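Local coordinates for putative ATP-grasp superfamily protein (Archaeoglobus fulgidus, PDB 3DF7) that is of unknown biochemical function but, as a putative member of the ATP-grasp superfamily, probably binds ATP and a metal ion, at residues L4-F9 against S30-F35; G13-D18 against P47-L52; A26-A31 against F53-D58; D61-Y66 against Y85-K90; A72-A77 against A247-P252. All coordinates share one frame; numbering follows the deposited sequence.

Contacts 1 to 4 lie on and around the parallel sheet of strands 40-42, 3-8, 72-76 and 96-97: contacts 1 and 4 cover its two faces, and contacts 2 and 3 involve the loop after strand 40-42. Contact 5 joins the sheet to the ATP-grasp part of the chain. Contacts 1 and 3 share S30 and A31, their centres about 6 Å apart; contact 2 lies about 10 Å (centre to centre) from contact 3. A probable hydrogen bond between Y66 OH and D58 OD2 ties contact 4 to contact 3. Strand neighbours link contacts 1 and 5, centres about 8 Å apart. An acetate about 4 Å from the I76 side chain is probably from the crystallisation liquor, though such ions often mark pockets.

Contact 1. Residues L4-F9 against S30-F35; sequences LFLFEF and SAFDGF
A31 O takes the helical bond from F35 N, 2.9 Å, and a weak one from G34 N, in the turn of helix 18-35 that faces L4 and L6. This is the strand-helix layer of a beta-alpha-beta crossover: strand 3-8 and the helix run nearly antiparallel, their segment axes 9.6 Å apart at an angle of 163°, before the chain returns to the sheet as strand 40-42. L6 reaches furthest into the helix. Its CG is anti to the backbone N (chi1 -179°), and the CD2 methyl comes down between A31 and F32, 3.6 Å from F32 N and at the edge of the F32 ring, close to its plane. Both L6 methyls face the A31 methyl, CD1 and CD2 each 4.0 Å from A31 CB. One turn further on, L4 CD2 meets the root of the F35 side chain, 3.7 Å from F35 CB, and approaches the ring at a slant. L74 touches both L6 and F35, and I41 packs beside L4 and L6. No hydrogen bond crosses between strand and helix, so this layer is held by burial of hydrocarbon and the fit of leucine methyls among alanine and phenylalanine groups.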
# COMPACT_ATOMS: atom_id res chain seq x y z
N LEU A 4 2.62 -12.11 -16.28
CA LEU A 4 2.62 -10.95 -15.39
C LEU A 4 3.97 -10.80 -14.71
O LEU A 4 4.41 -11.70 -13.98
CB LEU A 4 1.54 -11.08 -14.31
CG LEU A 4 1.62 -9.99 -13.23
CD1 LEU A 4 1.33 -8.62 -13.83
CD2 LEU A 4 0.61 -10.30 -12.11
N PHE A 5 4.64 -9.69 -14.97
CA PHE A 5 5.92 -9.43 -14.32
C PHE A 5 5.55 -8.87 -12.95
O PHE A 5 4.99 -7.77 -12.86
CB PHE A 5 6.75 -8.40 -15.09
CG PHE A 5 7.97 -7.94 -14.34
CD1 PHE A 5 8.95 -8.85 -13.94
CD2 PHE A 5 8.14 -6.59 -14.01
CE1 PHE A 5 10.08 -8.43 -13.23
CE2 PHE A 5 9.26 -6.16 -13.30
CZ PHE A 5 10.23 -7.08 -12.91
N LEU A 6 5.84 -9.63 -11.90
CA LEU A 6 5.54 -9.23 -10.53
C LEU A 6 6.85 -8.85 -9.83
O LEU A 6 7.79 -9.65 -9.79
CB LEU A 6 4.86 -10.37 -9.77
CG LEU A 6 4.47 -10.06 -8.32
CD1 LEU A 6 3.41 -8.98 -8.33
CD2 LEU A 6 3.95 -11.32 -7.62
N PHE A 7 6.89 -7.65 -9.27
CA PHE A 7 8.09 -7.16 -8.59
C PHE A 7 7.78 -6.36 -7.33
O PHE A 7 6.95 -5.45 -7.35
CB PHE A 7 8.88 -6.28 -9.57
CG PHE A 7 10.08 -5.60 -8.95
CD1 PHE A 7 11.35 -6.15 -9.07
CD2 PHE A 7 9.93 -4.40 -8.26
CE1 PHE A 7 12.46 -5.50 -8.51
CE2 PHE A 7 11.02 -3.75 -7.69
CZ PHE A 7 12.29 -4.30 -7.82
N GLU A 8 8.44 -6.70 -6.23
CA GLU A 8 8.29 -5.96 -4.97
C GLU A 8 9.72 -5.62 -4.54
O GLU A 8 10.60 -6.48 -4.54
CB GLU A 8 7.58 -6.80 -3.91
CG GLU A 8 7.24 -6.03 -2.64
CD GLU A 8 8.43 -5.88 -1.72
OE1 GLU A 8 9.13 -6.89 -1.51
OE2 GLU A 8 8.66 -4.77 -1.19
N PHE A 9 9.94 -4.35 -4.20
CA PHE A 9 11.28 -3.88 -3.86
C PHE A 9 12.10 -4.62 -2.80
O PHE A 9 13.25 -4.96 -3.05
CB PHE A 9 11.24 -2.39 -3.49
CG PHE A 9 12.58 -1.72 -3.54
CD1 PHE A 9 13.25 -1.57 -4.75
CD2 PHE A 9 13.17 -1.24 -2.38
CE1 PHE A 9 14.51 -0.95 -4.81
CE2 PHE A 9 14.42 -0.62 -2.42
CZ PHE A 9 15.09 -0.48 -3.64
N SER A 30 1.84 -12.68 -0.92
CA SER A 30 0.40 -12.58 -1.08
C SER A 30 0.01 -12.32 -2.53
O SER A 30 -0.94 -12.92 -3.04
CB SER A 30 -0.16 -11.48 -0.17
OG SER A 30 -1.55 -11.32 -0.37
N ALA A 31 0.74 -11.43 -3.20
CA ALA A 31 0.47 -11.10 -4.60
C ALA A 31 0.81 -12.29 -5.50
O ALA A 31 0.09 -12.58 -6.46
CB ALA A 31 1.28 -9.87 -5.02
N PHE A 32 1.91 -12.96 -5.20
CA PHE A 32 2.34 -14.12 -5.97
C PHE A 32 1.27 -15.22 -5.92
O PHE A 32 0.85 -15.75 -6.95
CB PHE A 32 3.66 -14.66 -5.41
CG PHE A 32 4.22 -15.82 -6.19
CD1 PHE A 32 5.00 -15.60 -7.32
CD2 PHE A 32 3.95 -17.13 -5.80
CE1 PHE A 32 5.50 -16.67 -8.06
CE2 PHE A 32 4.45 -18.21 -6.54
CZ PHE A 32 5.23 -17.98 -7.67
N ASP A 33 0.82 -15.55 -4.71
CA ASP A 33 -0.18 -16.60 -4.52
C ASP A 33 -1.55 -16.24 -5.08
O ASP A 33 -2.34 -17.12 -5.42
CB ASP A 33 -0.31 -16.96 -3.04
CG ASP A 33 0.95 -17.61 -2.48
OD1 ASP A 33 1.68 -18.26 -3.26
OD2 ASP A 33 1.20 -17.48 -1.27
N GLY A 34 -1.82 -14.94 -5.18
CA GLY A 34 -3.09 -14.51 -5.71
C GLY A 34 -3.11 -14.42 -7.23
O GLY A 34 -3.91 -15.08 -7.89
N PHE A 35 -2.21 -13.62 -7.79
CA PHE A 35 -2.17 -13.45 -9.24
C PHE A 35 -1.77 -14.68 -10.05
O PHE A 35 -2.09 -14.77 -11.23
CB PHE A 35 -1.26 -12.28 -9.62
CG PHE A 35 -1.81 -10.94 -9.25
CD1 PHE A 35 -1.49 -10.35 -8.03
CD2 PHE A 35 -2.69 -10.27 -10.10
CE1 PHE A 35 -2.04 -9.12 -7.67
CE2 PHE A 35 -3.25 -9.05 -9.75
CZ PHE A 35 -2.92 -8.47 -8.53

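Contact 2. Residues G13-D18 against P47-L52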
# COMPACT_ATOMS: atom_id res chain seq x y z
N GLY A 13 14.43 -6.26 -5.06
CA GLY A 13 15.34 -5.16 -5.36
C GLY A 13 16.56 -5.04 -4.47
O GLY A 13 17.37 -5.96 -4.38
N GLU A 14 16.69 -3.88 -3.84
CA GLU A 14 17.80 -3.59 -2.94
C GLU A 14 17.47 -4.09 -1.54
O GLU A 14 16.30 -4.26 -1.20
CB GLU A 14 18.06 -2.08 -2.90
CG GLU A 14 18.54 -1.48 -4.21
CD GLU A 14 19.99 -1.80 -4.51
OE1 GLU A 14 20.86 -1.44 -3.68
OE2 GLU A 14 20.27 -2.40 -5.57
N ARG A 15 18.49 -4.31 -0.73
CA ARG A 15 18.24 -4.76 0.63
C ARG A 15 17.82 -3.55 1.45
O ARG A 15 18.44 -2.49 1.37
CB ARG A 15 19.50 -5.39 1.23
CG ARG A 15 19.27 -6.07 2.58
CD ARG A 15 18.24 -7.19 2.46
NE ARG A 15 18.11 -7.95 3.71
CZ ARG A 15 17.28 -8.97 3.88
NH1 ARG A 15 16.50 -9.37 2.88
NH2 ARG A 15 17.23 -9.60 5.05
N ILE A 16 16.74 -3.69 2.21
CA ILE A 16 16.25 -2.61 3.06
C ILE A 16 16.16 -3.18 4.48
O ILE A 16 16.25 -4.39 4.67
CB ILE A 16 14.86 -2.13 2.63
CG1 ILE A 16 13.85 -3.27 2.73
CG2 ILE A 16 14.91 -1.58 1.21
CD1 ILE A 16 12.43 -2.85 2.43
N GLU A 17 16.00 -2.31 5.47
CA GLU A 17 15.90 -2.77 6.86
C GLU A 17 14.82 -3.83 7.00
O GLU A 17 13.75 -3.72 6.39
CB GLU A 17 15.62 -1.58 7.78
CG GLU A 17 14.34 -0.82 7.47
CD GLU A 17 14.23 0.46 8.27
OE1 GLU A 17 15.10 1.34 8.10
OE2 GLU A 17 13.28 0.58 9.07
N ASP A 18 15.10 -4.86 7.79
CA ASP A 18 14.17 -5.97 8.00
C ASP A 18 12.76 -5.58 8.42
O ASP A 18 11.79 -6.20 8.00
CB ASP A 18 14.73 -6.95 9.04
CG ASP A 18 16.15 -7.38 8.73
OD1 ASP A 18 16.54 -7.33 7.55
OD2 ASP A 18 16.86 -7.77 9.68
N PRO A 47 18.67 -13.26 -3.69
CA PRO A 47 19.19 -14.54 -3.21
C PRO A 47 18.62 -15.01 -1.88
O PRO A 47 18.29 -16.19 -1.73
CB PRO A 47 20.70 -14.28 -3.13
CG PRO A 47 20.92 -13.31 -4.24
CD PRO A 47 19.76 -12.35 -4.09
N GLU A 48 18.50 -14.10 -0.92
CA GLU A 48 17.98 -14.44 0.41
C GLU A 48 16.60 -15.09 0.43
O GLU A 48 16.22 -15.72 1.41
CB GLU A 48 17.93 -13.19 1.31
CG GLU A 48 19.24 -12.41 1.39
CD GLU A 48 19.52 -11.61 0.13
OE1 GLU A 48 18.61 -10.90 -0.33
OE2 GLU A 48 20.65 -11.70 -0.39
N PHE A 49 15.85 -14.95 -0.66
CA PHE A 49 14.51 -15.51 -0.72
C PHE A 49 14.37 -16.58 -1.79
O PHE A 49 13.26 -16.95 -2.16
CB PHE A 49 13.49 -14.40 -0.97
CG PHE A 49 13.59 -13.26 0.00
CD1 PHE A 49 13.34 -13.47 1.36
CD2 PHE A 49 13.91 -11.98 -0.43
CE1 PHE A 49 13.42 -12.41 2.27
CE2 PHE A 49 14.00 -10.92 0.47
CZ PHE A 49 13.75 -11.14 1.82
N SER A 50 15.49 -17.09 -2.28
CA SER A 50 15.49 -18.10 -3.32
C SER A 50 14.73 -19.37 -2.94
O SER A 50 14.18 -20.06 -3.80
CB SER A 50 16.93 -18.47 -3.70
OG SER A 50 17.62 -19.04 -2.59
N CYS A 51 14.69 -19.68 -1.64
CA CYS A 51 14.01 -20.88 -1.15
C CYS A 51 12.51 -20.73 -0.96
O CYS A 51 11.81 -21.71 -0.72
CB CYS A 51 14.62 -21.30 0.19
SG CYS A 51 14.34 -20.10 1.52
N LEU A 52 12.00 -19.50 -1.09
CA LEU A 52 10.58 -19.24 -0.87
C LEU A 52 9.70 -19.19 -2.11
O LEU A 52 8.49 -19.34 -2.01
CB LEU A 52 10.42 -17.93 -0.10
CG LEU A 52 11.18 -17.75 1.22
CD1 LEU A 52 10.90 -16.35 1.77
CD2 LEU A 52 10.76 -18.82 2.22
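R15 and F49 bring two loops together at the rim of the beta-alpha-beta unit: 13-18 lies between helices 9-12 and 18-35, and 47-52 follows strand 40-42. The close part is small. F49, buried against T11 and L25, presents the end of its ring to the arginine, and CZ lies near the guanidinium plane, at its edge. R15 bends at chi2 beyond CG, which stands anti to the backbone N (chi1 -172°), carrying NH1 to the ring. The two planes differ by 39°, so the groups are not stacked. The looser part faces solvent. E48 OE1 is 4.1 Å from R15 NH1 but well out of the guanidinium plane; its stronger partner, in a salt bridge, is R46. Within its own loop, R15 NH2 has D18 OD1 at 3.4 Å, a salt bridge of charges alone, off the guanidinium plane. R46, just before 47-52, also donates to G13 O, so it bonds to both loops. The nearest approach between the two segments is R15 NH1 to F49 CZ, 3.4 Å.

Contact 3. Residues A26-A31 against F53-D58; sequences AMFKSA and FTLPVD
F28 drives the edge of its ring into the face of F53 in a T-shaped (edge-to-face) stack, joining helix 18-35 of the beta-alpha-beta crossover to the loop that follows strand 40-42. From CB, with CG anti to the backbone N (chi1 -177°), the F28 side chain swings out from the helix toward that loop. Along one edge of the ring, CD2 comes within 3.5 Å of F53 CZ. The next atom, CE2, stands over the centre of the F53 ring, 3.7 Å above its plane. The planes are at 90° and the centroids 4.9 Å apart. At the tip, F28 CZ meets L55 CD1 at 3.9 Å, again near the plane of the F28 ring. The opposite edge turns inward, CD1 packing on E8 CB and CE1 on L6 O of strand 3-8. T54, the centre of an inverse gamma turn, lies between F53 and L55, both of which touch the F28 ring. With an alanine here in place of F53, the outer edge of the F28 ring would probably lose the aromatic face it points at, leaving a gap between helix and loop. K29 lies beside the stack, but its ammonium group leads away to a salt bridge with D33. The K29 backbone completes the contact, with K29 CA at the edge of the F53 ring, 3.8 Å from F53 CE2.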
# COMPACT_ATOMS: atom_id res chain seq x y z
N ALA A 26 5.82 -9.97 2.64
CA ALA A 26 4.47 -10.46 2.86
C ALA A 26 3.57 -10.09 1.68
O ALA A 26 2.77 -10.91 1.21
CB ALA A 26 3.90 -9.88 4.15
N MSE A 27 3.70 -8.86 1.21
CA MSE A 27 2.90 -8.42 0.08
C MSE A 27 3.26 -9.19 -1.19
O MSE A 27 2.38 -9.56 -1.96
CB MSE A 27 3.06 -6.92 -0.16
CG MSE A 27 2.29 -6.05 0.82
SE MSE A 27 2.34 -4.16 0.37
CE MSE A 27 3.86 -3.66 1.44
N PHE A 28 4.55 -9.41 -1.41
CA PHE A 28 4.97 -10.15 -2.61
C PHE A 28 4.42 -11.57 -2.57
O PHE A 28 3.89 -12.07 -3.57
CB PHE A 28 6.50 -10.21 -2.71
CG PHE A 28 6.99 -10.89 -3.97
CD1 PHE A 28 7.07 -10.19 -5.17
CD2 PHE A 28 7.34 -12.23 -3.95
CE1 PHE A 28 7.50 -10.82 -6.34
CE2 PHE A 28 7.76 -12.88 -5.12
CZ PHE A 28 7.84 -12.17 -6.32
N LYS A 29 4.56 -12.23 -1.42
CA LYS A 29 4.06 -13.59 -1.26
C LYS A 29 2.56 -13.62 -1.53
O LYS A 29 2.05 -14.45 -2.29
CB LYS A 29 4.35 -14.09 0.16
CG LYS A 29 3.88 -15.52 0.44
CD LYS A 29 4.04 -15.86 1.92
CE LYS A 29 3.76 -17.33 2.21
NZ LYS A 29 2.45 -17.78 1.65
N SER A 30 1.84 -12.68 -0.92
CA SER A 30 0.40 -12.58 -1.08
C SER A 30 0.01 -12.32 -2.53
O SER A 30 -0.94 -12.92 -3.04
CB SER A 30 -0.16 -11.48 -0.17
OG SER A 30 -1.55 -11.32 -0.37
N ALA A 31 0.74 -11.43 -3.20
CA ALA A 31 0.47 -11.10 -4.60
C ALA A 31 0.81 -12.29 -5.50
O ALA A 31 0.09 -12.58 -6.46
CB ALA A 31 1.28 -9.87 -5.02
N PHE A 53 10.30 -18.97 -3.27
CA PHE A 53 9.51 -18.86 -4.49
C PHE A 53 10.02 -19.65 -5.68
O PHE A 53 11.22 -19.86 -5.84
CB PHE A 53 9.40 -17.39 -4.89
CG PHE A 53 8.88 -16.50 -3.78
CD1 PHE A 53 9.76 -15.78 -2.98
CD2 PHE A 53 7.51 -16.40 -3.54
CE1 PHE A 53 9.28 -14.97 -1.95
CE2 PHE A 53 7.03 -15.60 -2.51
CZ PHE A 53 7.91 -14.88 -1.72
N THR A 54 9.08 -20.08 -6.52
CA THR A 54 9.41 -20.82 -7.72
C THR A 54 9.74 -19.85 -8.85
O THR A 54 9.10 -19.85 -9.90
CB THR A 54 8.25 -21.74 -8.13
OG1 THR A 54 7.02 -21.01 -8.09
CG2 THR A 54 8.16 -22.94 -7.17
N LEU A 55 10.73 -19.00 -8.60
CA LEU A 55 11.20 -18.02 -9.57
C LEU A 55 12.73 -18.01 -9.52
O LEU A 55 13.33 -18.41 -8.52
CB LEU A 55 10.68 -16.63 -9.22
CG LEU A 55 9.19 -16.36 -9.41
CD1 LEU A 55 8.81 -15.03 -8.78
CD2 LEU A 55 8.86 -16.37 -10.90
N PRO A 56 13.37 -17.57 -10.61
CA PRO A 56 14.84 -17.55 -10.60
C PRO A 56 15.35 -16.38 -9.76
O PRO A 56 14.60 -15.45 -9.45
CB PRO A 56 15.19 -17.39 -12.07
CG PRO A 56 14.07 -16.52 -12.57
CD PRO A 56 12.85 -17.16 -11.92
N VAL A 57 16.62 -16.45 -9.40
CA VAL A 57 17.28 -15.41 -8.63
C VAL A 57 17.93 -14.48 -9.64
O VAL A 57 18.56 -14.94 -10.60
CB VAL A 57 18.37 -15.99 -7.70
CG1 VAL A 57 19.15 -14.87 -7.02
CG2 VAL A 57 17.74 -16.90 -6.66
N ASP A 58 17.79 -13.17 -9.46
CA ASP A 58 18.40 -12.23 -10.38
C ASP A 58 18.45 -10.84 -9.74
O ASP A 58 17.88 -10.62 -8.67
CB ASP A 58 17.60 -12.15 -11.69
CG ASP A 58 18.46 -11.76 -12.89
OD1 ASP A 58 19.54 -11.17 -12.69
OD2 ASP A 58 18.03 -12.03 -14.03

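Contact 4. Residues D61-Y66 against Y85-K90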
# COMPACT_ATOMS: atom_id res chain seq x y z
N ASP A 61 18.75 -5.01 -11.68
CA ASP A 61 19.44 -4.35 -12.78
C ASP A 61 19.11 -5.03 -14.11
O ASP A 61 19.35 -4.46 -15.18
CB ASP A 61 20.96 -4.37 -12.56
CG ASP A 61 21.39 -3.44 -11.45
OD1 ASP A 61 22.61 -3.30 -11.22
OD2 ASP A 61 20.51 -2.84 -10.80
N SER A 62 18.56 -6.24 -14.05
CA SER A 62 18.20 -6.98 -15.26
C SER A 62 16.69 -7.06 -15.49
O SER A 62 16.23 -7.84 -16.33
CB SER A 62 18.76 -8.40 -15.20
OG SER A 62 20.18 -8.40 -15.16
N MSE A 63 15.92 -6.24 -14.78
CA MSE A 63 14.46 -6.28 -14.93
C MSE A 63 13.93 -6.00 -16.34
O MSE A 63 12.86 -6.47 -16.71
CB MSE A 63 13.79 -5.35 -13.92
CG MSE A 63 14.26 -3.93 -13.90
SE MSE A 63 13.39 -2.95 -12.45
CE MSE A 63 11.64 -3.01 -13.17
N GLU A 64 14.70 -5.26 -17.14
CA GLU A 64 14.28 -4.95 -18.51
C GLU A 64 14.01 -6.25 -19.27
O GLU A 64 13.00 -6.37 -19.96
CB GLU A 64 15.38 -4.16 -19.24
CG GLU A 64 16.01 -3.03 -18.44
CD GLU A 64 16.95 -3.54 -17.36
OE1 GLU A 64 17.88 -4.31 -17.69
OE2 GLU A 64 16.76 -3.17 -16.18
N LYS A 65 14.92 -7.21 -19.12
CA LYS A 65 14.83 -8.50 -19.80
C LYS A 65 13.53 -9.24 -19.49
O LYS A 65 13.01 -9.98 -20.32
CB LYS A 65 16.02 -9.37 -19.41
CG LYS A 65 17.37 -8.75 -19.74
CD LYS A 65 17.54 -8.57 -21.25
CE LYS A 65 18.70 -7.65 -21.57
NZ LYS A 65 18.42 -6.24 -21.15
N TYR A 66 13.01 -9.03 -18.28
CA TYR A 66 11.77 -9.67 -17.87
C TYR A 66 10.58 -8.89 -18.40
O TYR A 66 9.59 -9.48 -18.86
CB TYR A 66 11.71 -9.77 -16.34
CG TYR A 66 12.78 -10.67 -15.76
CD1 TYR A 66 14.10 -10.23 -15.64
CD2 TYR A 66 12.48 -11.98 -15.38
CE1 TYR A 66 15.09 -11.07 -15.14
CE2 TYR A 66 13.47 -12.83 -14.89
CZ TYR A 66 14.77 -12.37 -14.77
OH TYR A 66 15.74 -13.21 -14.28
N TYR A 85 7.74 5.64 -8.31
CA TYR A 85 7.54 6.44 -9.51
C TYR A 85 8.48 6.02 -10.65
O TYR A 85 8.03 5.69 -11.75
CB TYR A 85 7.75 7.92 -9.20
CG TYR A 85 7.84 8.79 -10.44
CD1 TYR A 85 6.70 9.12 -11.17
CD2 TYR A 85 9.08 9.24 -10.90
CE1 TYR A 85 6.79 9.88 -12.34
CE2 TYR A 85 9.18 10.00 -12.06
CZ TYR A 85 8.04 10.32 -12.77
OH TYR A 85 8.13 11.06 -13.93
N THR A 86 9.79 6.03 -10.38
CA THR A 86 10.76 5.69 -11.42
C THR A 86 10.64 4.26 -11.93
O THR A 86 10.75 4.02 -13.13
CB THR A 86 12.21 5.96 -10.93
OG1 THR A 86 12.53 5.09 -9.84
CG2 THR A 86 12.34 7.40 -10.48
N LEU A 87 10.39 3.32 -11.02
CA LEU A 87 10.25 1.93 -11.42
C LEU A 87 9.03 1.75 -12.33
O LEU A 87 9.10 1.07 -13.35
CB LEU A 87 10.13 1.03 -10.19
CG LEU A 87 11.39 0.91 -9.34
CD1 LEU A 87 11.07 0.16 -8.06
CD2 LEU A 87 12.48 0.20 -10.12
N THR A 88 7.93 2.38 -11.95
CA THR A 88 6.70 2.28 -12.74
C THR A 88 6.86 2.95 -14.10
O THR A 88 6.45 2.40 -15.12
CB THR A 88 5.51 2.91 -12.00
OG1 THR A 88 5.36 2.29 -10.71
CG2 THR A 88 4.23 2.72 -12.80
N LYS A 89 7.44 4.14 -14.11
CA LYS A 89 7.64 4.88 -15.35
C LYS A 89 8.47 4.06 -16.33
O LYS A 89 8.23 4.07 -17.54
CB LYS A 89 8.35 6.21 -15.05
CG LYS A 89 8.45 7.15 -16.25
CD LYS A 89 9.13 8.45 -15.85
CE LYS A 89 9.26 9.39 -17.03
NZ LYS A 89 9.99 10.63 -16.65
N LYS A 90 9.45 3.33 -15.80
CA LYS A 90 10.32 2.49 -16.61
C LYS A 90 9.52 1.32 -17.18
O LYS A 90 9.63 1.00 -18.37
CB LYS A 90 11.48 1.96 -15.76
CG LYS A 90 12.38 0.95 -16.46
CD LYS A 90 13.54 0.52 -15.57
CE LYS A 90 14.42 -0.51 -16.26
NZ LYS A 90 15.62 -0.84 -15.44
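E64 and K90 form the polar tie between two helices, 63-67 and 83-92, that flank strand 72-76 in sequence and cover the face of the parallel sheet opposite helix 18-35, in an arrangement consistent with the Rossmann-like alpha/beta/alpha layering of pre-ATP-grasp domains. K90 NZ donates a 2.7 Å hydrogen bond to E64 OE2 within a salt bridge. The lysine gets there fully stretched: CG is anti to the backbone N (chi1 174°) and every later torsion is extended. The glutamate folds back instead, bending at chi2. The ammonium group meets OE2 on its anti side, 23° out of the carboxylate plane. D61 O stands 2.9 Å from E64 OE1, two acceptors with no bond between them, and the lysine charge probably eases this closeness. Beside the salt bridge, E64 CG lies 3.7 Å from K90 CE. M63 CG also touches the lysine end, 3.7 Å from K90 NZ. The apolar part lies deeper, toward the sheet. M63, modelled as selenomethionine, leaves its backbone with CG between N and the carbonyl carbon (chi1 54°), then bends at its last torsion. It packs on F5 and F44, while L87 packs on F7 and A77. The two side chains cross at about a right angle, M63 SE resting 4.0 Å from L87 CD2.

Contact 5. Residues A72-A77 against A247-P252; sequences AFLIIA and ARLTTP
I76 and L249 meet methyl to methyl, I76 CD1 lying 3.4 Å from L249 CD1, tight for two carbons. The same leucine methyl is also 4.2 Å from L74 CD2, so L249 spans both strand residues. R248 CG lies between the backbone N and the carbonyl carbon (chi1 57°), and the extended chain to NE lays CD 3.2 Å from A77 O. One water joins the backbones, donating to I75 O at 2.8 Å and accepting from L249 N at 3.1 Å. The loop 247-252 follows strand 240-246, at an edge of the large antiparallel sheet of the ATP-grasp fold, and here meets the C-terminal end of strand 72-76 in the N-terminal parallel sheet. An acetate ion, probably from the crystallisation liquor, lies about 4 Å from the I76 side chain. In the next shell, R248 NH1 turns back to bond L249 O at 2.9 Å, in the carbonyl plane but 18° out of the guanidinium plane and bent to 137° at the hydrogen, while NE forms a salt bridge with E79. A leucine in place of R248 would probably leave E79 without this positive partner and L249 O without its side-chain donor. M27 and A31 of helix 18-35 pack against L249.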
# COMPACT_ATOMS: atom_id res chain seq x y z
N ALA A 72 1.95 -7.95 -18.86
CA ALA A 72 1.50 -6.96 -17.88
C ALA A 72 2.51 -6.93 -16.74
O ALA A 72 3.37 -7.82 -16.64
CB ALA A 72 0.11 -7.33 -17.35
N PHE A 73 2.42 -5.91 -15.90
CA PHE A 73 3.33 -5.82 -14.78
C PHE A 73 2.63 -5.21 -13.58
O PHE A 73 1.61 -4.53 -13.72
CB PHE A 73 4.58 -4.98 -15.14
CG PHE A 73 4.33 -3.50 -15.22
CD1 PHE A 73 4.32 -2.71 -14.06
CD2 PHE A 73 4.10 -2.88 -16.44
CE1 PHE A 73 4.09 -1.34 -14.13
CE2 PHE A 73 3.87 -1.50 -16.52
CZ PHE A 73 3.87 -0.73 -15.36
N LEU A 74 3.17 -5.49 -12.41
CA LEU A 74 2.66 -4.95 -11.16
C LEU A 74 3.89 -4.71 -10.31
O LEU A 74 4.59 -5.65 -9.93
CB LEU A 74 1.73 -5.95 -10.45
CG LEU A 74 1.20 -5.39 -9.13
CD1 LEU A 74 0.38 -4.12 -9.39
CD2 LEU A 74 0.35 -6.44 -8.42
N ILE A 75 4.14 -3.44 -10.02
CA ILE A 75 5.29 -3.06 -9.22
C ILE A 75 4.87 -2.56 -7.85
O ILE A 75 4.03 -1.67 -7.72
CB ILE A 75 6.14 -2.00 -9.98
CG1 ILE A 75 6.84 -2.68 -11.16
CG2 ILE A 75 7.14 -1.33 -9.03
CD1 ILE A 75 7.60 -1.74 -12.07
N ILE A 76 5.45 -3.16 -6.82
CA ILE A 76 5.18 -2.79 -5.45
C ILE A 76 6.50 -2.27 -4.89
O ILE A 76 7.48 -3.02 -4.82
CB ILE A 76 4.76 -4.01 -4.60
CG1 ILE A 76 3.60 -4.74 -5.28
CG2 ILE A 76 4.35 -3.54 -3.22
CD1 ILE A 76 3.40 -6.16 -4.76
N ALA A 77 6.54 -1.00 -4.52
CA ALA A 77 7.76 -0.43 -3.98
C ALA A 77 7.45 0.83 -3.18
O ALA A 77 6.41 1.46 -3.37
CB ALA A 77 8.73 -0.10 -5.11
N ALA A 247 -0.65 4.51 -4.06
CA ALA A 247 -1.00 4.00 -5.37
C ALA A 247 -0.21 2.72 -5.62
O ALA A 247 0.58 2.63 -6.55
CB ALA A 247 -0.68 5.04 -6.44
N ARG A 248 -0.46 1.73 -4.77
CA ARG A 248 0.23 0.44 -4.83
C ARG A 248 -0.40 -0.46 -3.78
O ARG A 248 -1.16 0.01 -2.94
CB ARG A 248 1.70 0.61 -4.46
CG ARG A 248 1.88 1.25 -3.07
CD ARG A 248 3.31 1.14 -2.55
NE ARG A 248 3.51 1.90 -1.32
CZ ARG A 248 3.17 1.49 -0.10
NH1 ARG A 248 2.60 0.31 0.08
NH2 ARG A 248 3.41 2.27 0.95
N LEU A 249 -0.08 -1.74 -3.82
CA LEU A 249 -0.60 -2.66 -2.82
C LEU A 249 -0.15 -2.16 -1.45
O LEU A 249 0.92 -1.56 -1.32
CB LEU A 249 -0.03 -4.06 -3.03
CG LEU A 249 -0.44 -4.82 -4.29
CD1 LEU A 249 0.05 -6.26 -4.19
CD2 LEU A 249 -1.95 -4.80 -4.43
N THR A 250 -0.97 -2.40 -0.43
CA THR A 250 -0.63 -2.02 0.94
C THR A 250 -0.73 -3.28 1.79
O THR A 250 -1.43 -4.23 1.43
CB THR A 250 -1.57 -0.90 1.48
OG1 THR A 250 -2.93 -1.33 1.41
CG2 THR A 250 -1.40 0.38 0.66
N THR A 251 -0.02 -3.29 2.92
CA THR A 251 0.03 -4.46 3.79
C THR A 251 -1.27 -5.18 4.15
O THR A 251 -1.31 -6.41 4.20
CB THR A 251 0.80 -4.11 5.09
OG1 THR A 251 2.05 -3.50 4.75
CG2 THR A 251 1.09 -5.37 5.90
N PRO A 252 -2.37 -4.43 4.39
CA PRO A 252 -3.64 -5.09 4.74
C PRO A 252 -4.08 -6.15 3.72
O PRO A 252 -4.89 -7.03 4.04
CB PRO A 252 -4.61 -3.92 4.82
CG PRO A 252 -3.74 -2.80 5.33
CD PRO A 252 -2.50 -2.96 4.48
O HOH W 1 1.51 -2.18 -6.50